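Side-chain contact in beta-n-acetylhexosaminidase (Streptococcus pneumoniae, PDB 4AZI), which probably removes terminal beta-linked N-acetylglucosamine from glycans, as one of the two family 20 catalytic modules of the pneumococcal enzyme StrH: residues Y196-Q201 / F231-K236. The protein carries 2 engineered substitutions. Sequence-based numbering, arbitrary orientation.
Sequences YLKWYQ and FYYEDK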
# COMPACT_ATOMS: atom_id res chain seq x y z
N TYR A 196 15.73 6.10 19.65
CA TYR A 196 15.07 6.78 20.79
C TYR A 196 14.17 5.85 21.60
O TYR A 196 14.18 5.90 22.84
CB TYR A 196 14.29 8.01 20.34
CG TYR A 196 15.12 9.26 20.15
CD1 TYR A 196 16.13 9.32 19.18
CD2 TYR A 196 14.87 10.41 20.91
CE1 TYR A 196 16.87 10.47 18.99
CE2 TYR A 196 15.61 11.57 20.71
CZ TYR A 196 16.61 11.59 19.76
OH TYR A 196 17.34 12.74 19.56
N LEU A 197 13.40 4.99 20.92
CA LEU A 197 12.62 3.96 21.59
C LEU A 197 13.48 3.06 22.48
O LEU A 197 13.13 2.83 23.64
CB LEU A 197 11.84 3.10 20.58
CG LEU A 197 10.57 3.68 19.95
CD1 LEU A 197 10.01 2.66 18.98
CD2 LEU A 197 9.52 4.04 21.00
N LYS A 198 14.59 2.55 21.95
CA LYS A 198 15.45 1.65 22.73
C LYS A 198 16.07 2.36 23.94
O LYS A 198 16.09 1.82 25.05
CB LYS A 198 16.54 1.00 21.85
CG LYS A 198 15.98 -0.04 20.89
CD LYS A 198 17.05 -0.95 20.29
CE LYS A 198 16.39 -2.15 19.62
NZ LYS A 198 17.28 -2.96 18.73
N TRP A 199 16.52 3.59 23.70
CA TRP A 199 17.09 4.47 24.73
C TRP A 199 16.14 4.65 25.88
O TRP A 199 16.55 4.60 27.03
CB TRP A 199 17.41 5.83 24.12
CG TRP A 199 18.09 6.79 25.07
CD1 TRP A 199 17.50 7.61 26.02
CD2 TRP A 199 19.53 7.06 25.18
NE1 TRP A 199 18.44 8.34 26.70
CE2 TRP A 199 19.68 8.06 26.24
CE3 TRP A 199 20.66 6.59 24.52
CZ2 TRP A 199 20.91 8.56 26.61
CZ3 TRP A 199 21.91 7.10 24.91
CH2 TRP A 199 22.03 8.06 25.93
N TYR A 200 14.87 4.87 25.56
CA TYR A 200 13.86 5.07 26.61
C TYR A 200 13.19 3.78 27.08
O TYR A 200 12.22 3.82 27.84
CB TYR A 200 12.84 6.12 26.17
CG TYR A 200 13.42 7.52 26.21
CD1 TYR A 200 13.64 8.17 27.43
CD2 TYR A 200 13.77 8.18 25.04
CE1 TYR A 200 14.18 9.44 27.48
CE2 TYR A 200 14.31 9.46 25.07
CZ TYR A 200 14.52 10.08 26.29
OH TYR A 200 15.06 11.35 26.32
N GLN A 201 13.75 2.64 26.66
CA GLN A 201 13.18 1.31 26.88
C GLN A 201 11.69 1.23 26.50
O GLN A 201 10.87 0.62 27.21
CB GLN A 201 13.44 0.83 28.32
CG GLN A 201 14.91 0.60 28.63
CD GLN A 201 15.14 0.08 30.04
OE1 GLN A 201 14.37 -0.73 30.54
NE2 GLN A 201 16.20 0.55 30.68
N PHE A 231 10.93 -3.66 12.65
CA PHE A 231 11.05 -5.09 12.94
C PHE A 231 12.50 -5.53 13.15
O PHE A 231 13.34 -5.40 12.26
CB PHE A 231 10.38 -5.92 11.83
CG PHE A 231 8.88 -5.87 11.85
CD1 PHE A 231 8.20 -4.75 11.38
CD2 PHE A 231 8.14 -6.93 12.35
CE1 PHE A 231 6.81 -4.69 11.40
CE2 PHE A 231 6.75 -6.89 12.38
CZ PHE A 231 6.08 -5.77 11.90
N TYR A 232 12.76 -6.08 14.33
CA TYR A 232 14.09 -6.54 14.72
C TYR A 232 15.17 -5.52 14.40
O TYR A 232 16.12 -5.81 13.69
CB TYR A 232 14.38 -7.91 14.08
CG TYR A 232 13.47 -8.97 14.66
CD1 TYR A 232 13.85 -9.67 15.80
CD2 TYR A 232 12.23 -9.24 14.09
CE1 TYR A 232 13.01 -10.62 16.35
CE2 TYR A 232 11.40 -10.19 14.63
CZ TYR A 232 11.80 -10.88 15.76
OH TYR A 232 10.98 -11.82 16.32
N TYR A 233 14.99 -4.31 14.92
CA TYR A 233 15.91 -3.21 14.64
C TYR A 233 17.33 -3.64 14.99
O TYR A 233 17.55 -4.32 15.99
CB TYR A 233 15.51 -1.96 15.43
CG TYR A 233 16.36 -0.74 15.15
CD1 TYR A 233 16.21 -0.02 13.96
CD2 TYR A 233 17.28 -0.29 16.08
CE1 TYR A 233 16.98 1.12 13.71
CE2 TYR A 233 18.06 0.84 15.85
CZ TYR A 233 17.91 1.53 14.66
OH TYR A 233 18.68 2.65 14.43
N GLU A 234 18.26 -3.28 14.11
CA GLU A 234 19.70 -3.58 14.25
C GLU A 234 20.04 -5.08 14.43
O GLU A 234 21.01 -5.42 15.13
CB GLU A 234 20.34 -2.69 15.34
CG GLU A 234 21.70 -2.12 14.92
CD GLU A 234 22.27 -1.10 15.90
OE1 GLU A 234 21.50 -0.44 16.62
OE2 GLU A 234 23.51 -0.96 15.94
N ASP A 235 19.26 -5.94 13.78
CA ASP A 235 19.42 -7.40 13.80
C ASP A 235 19.46 -8.01 15.22
O ASP A 235 20.15 -8.99 15.45
CB ASP A 235 20.68 -7.86 13.02
CG ASP A 235 20.70 -7.39 11.58
OD1 ASP A 235 19.63 -7.09 11.00
OD2 ASP A 235 21.82 -7.33 11.01
N LYS A 236 18.72 -7.41 16.16
CA LYS A 236 18.67 -7.87 17.55
C LYS A 236 17.32 -8.52 17.80
O LYS A 236 16.32 -8.14 17.20
CB LYS A 236 18.87 -6.70 18.52
CG LYS A 236 20.17 -5.91 18.36
CD LYS A 236 21.37 -6.61 19.01
CE LYS A 236 22.59 -5.70 19.06
NZ LYS A 236 23.81 -6.35 19.64
O HOH W 1 19.77 -1.29 18.53
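K198 NZ has two partners at the 231-236 loop: it gives a weak hydrogen bond to the backbone carbonyl of Y233 (NZ to O, 3.1 Å) and a second bond to a water, 3.0 Å from NZ. That water in turn donates to E234 OE1 at 2.7 Å. Lysine and carboxylate are therefore joined through solvent, with K198 NZ and E234 OE1 5.3 Å apart, too far for a direct salt bridge; the opposite charges probably still attract. K198 spans the gap because its chain runs extended beyond CG (chi2 -165°), carrying NZ well clear of the helix. Its end comes in at the edge of the Y233 ring, near the ring plane, with NZ 3.8 Å from CD2, so this is not a cation-pi contact over a face. Beside it, K236 offers only aliphatic carbon: CB lies 4.1 Å from K198 NZ, while a bend at chi2 (-80°) turns its own amine away. Y233 O also takes a weak bond from K236 N, which closes the turn. The Y233 hydroxyl is engaged by the backbone N of N258, its ring meets W194, and its side chain lies about 9 Å from the bound inhibitor. K198 sits near the end of helix 193-199, which closes in a Schellman motif with Q201 as C-prime residue. It also packs on Y203 of helix 203-219, whose OH is hydrogen-bonded to Y233 N. The contact thus ties both helices to the loop between strands 223-227 and 246-249 of the TIM barrel.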